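Side-chain contact in putative type VI secretion protein (Escherichia coli, PDB 3U66), which probably serves as an inner-membrane-anchored component of the type VI secretion system, with a helical cytoplasmic domain: residues A[118-122]-A[123-127]. Residues are numbered along the deposited sequence; the frame is centred on the assembly and turned at random.
Sequences PAPDV and AVLTC
D121 reaches past V122 with its carboxylate to take up the backbone N-H of A123, OD1 lying 3.3 Å from A123 N. The bond is moderately bent, 150° at the hydrogen, and the donor comes from above the carboxylate plane. With CG anti to the backbone N (chi1 -165°), the short side chain folds along the beginning helix, where OD1 also rests 3.6 Å from CB of A123. An aspartate suits the place because its carboxylate is carried directly on CB, so an oxygen can turn back to an amide two residues on. CB of D121 also touches CG2 of V124 at 3.8 Å. The main-chain O of D121 then accepts from L125 N, a nearly straight bond (167°) that closes the first turn. D121 is thus the N-cap of helix 122-133, its carboxylate capping the A123 amide. P120 and L125, the residue before the N-cap and the fourth after it, form a hydrophobic staple: CG of P120 packs 3.8 Å from CD1 of L125, the proline ring and the leucine branch crossing at a slant. An alanine in place of D121 would probably leave the A123 amide without its capping acceptor and the first turn more prone to fray. One step further on, V122 O is gripped twice, by T126 N at 2.9 Å and by T126 OG1 at 2.8 Å; the hydroxyl comes from above the carbonyl plane. Threonine fits here because its OG1, anti to its own carbonyl carbon, swings back along the helix to the preceding turn. Around this helix start, S59 of helix 57-76 meets D121 and M63 meets A123; A9 of helix 7-24 touches A123 and E10 touches T126, while Q114 of helix 103-115 borders P120 and V124.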
loop_
_atom_site.group_PDB
_atom_site.type_symbol
_atom_site.label_atom_id
_atom_site.label_comp_id
_atom_site.label_asym_id
_atom_site.label_seq_id
_atom_site.Cartn_x
_atom_site.Cartn_y
_atom_site.Cartn_z
ATOM N N PRO A 118 -7.113 4.249 -20.115
ATOM C CA PRO A 118 -6.427 5.352 -20.824
ATOM C C PRO A 118 -6.081 6.573 -19.954
ATOM O O PRO A 118 -4.957 7.083 -20.037
ATOM C CB PRO A 118 -7.397 5.710 -21.952
ATOM C CG PRO A 118 -8.703 5.198 -21.522
ATOM C CD PRO A 118 -8.452 3.994 -20.685
ATOM N N ALA A 119 -7.029 7.019 -19.100
ATOM C CA ALA A 119 -6.837 8.174 -18.208
ATOM C C ALA A 119 -7.229 7.855 -16.748
ATOM O O ALA A 119 -8.234 8.383 -16.264
ATOM C CB ALA A 119 -7.603 9.390 -18.730
ATOM N N PRO A 120 -6.452 7.008 -16.018
ATOM C CA PRO A 120 -6.809 6.723 -14.617
ATOM C C PRO A 120 -6.668 7.966 -13.734
ATOM O O PRO A 120 -5.840 8.837 -14.042
ATOM C CB PRO A 120 -5.818 5.623 -14.212
ATOM C CG PRO A 120 -4.673 5.775 -15.116
ATOM C CD PRO A 120 -5.213 6.297 -16.412
ATOM N N ASP A 121 -7.465 8.055 -12.643
ATOM C CA ASP A 121 -7.413 9.189 -11.715
ATOM C C ASP A 121 -5.982 9.340 -11.171
ATOM O O ASP A 121 -5.419 8.408 -10.577
ATOM C CB ASP A 121 -8.443 9.023 -10.580
ATOM C CG ASP A 121 -8.746 10.264 -9.744
ATOM O OD1 ASP A 121 -7.951 11.236 -9.794
ATOM O OD2 ASP A 121 -9.761 10.251 -9.012
ATOM N N VAL A 122 -5.382 10.509 -11.444
ATOM C CA VAL A 122 -4.022 10.864 -11.036
ATOM C C VAL A 122 -3.816 10.675 -9.511
ATOM O O VAL A 122 -2.783 10.143 -9.096
ATOM C CB VAL A 122 -3.593 12.255 -11.595
ATOM C CG1 VAL A 122 -4.495 13.383 -11.092
ATOM C CG2 VAL A 122 -2.123 12.555 -11.316
ATOM N N ALA A 123 -4.845 11.022 -8.706
ATOM C CA ALA A 123 -4.853 10.863 -7.248
ATOM C C ALA A 123 -4.699 9.389 -6.830
ATOM O O ALA A 123 -3.902 9.099 -5.933
ATOM C CB ALA A 123 -6.118 11.470 -6.661
ATOM N N VAL A 124 -5.408 8.465 -7.524
ATOM C CA VAL A 124 -5.349 7.014 -7.297
ATOM C C VAL A 124 -3.931 6.510 -7.599
ATOM O O VAL A 124 -3.359 5.819 -6.759
ATOM C CB VAL A 124 -6.452 6.259 -8.100
ATOM C CG1 VAL A 124 -6.274 4.740 -8.044
ATOM C CG2 VAL A 124 -7.845 6.654 -7.620
ATOM N N LEU A 125 -3.356 6.895 -8.767
ATOM C CA LEU A 125 -1.997 6.532 -9.200
ATOM C C LEU A 125 -0.945 7.026 -8.226
ATOM O O LEU A 125 0.082 6.362 -8.063
ATOM C CB LEU A 125 -1.658 7.088 -10.602
ATOM C CG LEU A 125 -2.359 6.522 -11.842
ATOM C CD1 LEU A 125 -1.727 7.076 -13.085
ATOM C CD2 LEU A 125 -2.310 5.011 -11.891
ATOM N N THR A 126 -1.182 8.209 -7.609
ATOM C CA THR A 126 -0.279 8.814 -6.629
ATOM C C THR A 126 -0.233 7.928 -5.389
ATOM O O THR A 126 0.855 7.552 -4.948
ATOM C CB THR A 126 -0.688 10.270 -6.341
ATOM O OG1 THR A 126 -0.637 11.017 -7.561
ATOM C CG2 THR A 126 0.185 10.935 -5.273
ATOM N N CYS A 127 -1.415 7.557 -4.867
ATOM C CA CYS A 127 -1.561 6.712 -3.687
ATOM C C CYS A 127 -0.945 5.332 -3.867
ATOM O O CYS A 127 -0.310 4.835 -2.938
ATOM C CB CYS A 127 -3.021 6.634 -3.268
ATOM S SG CYS A 127 -3.658 8.184 -2.588
#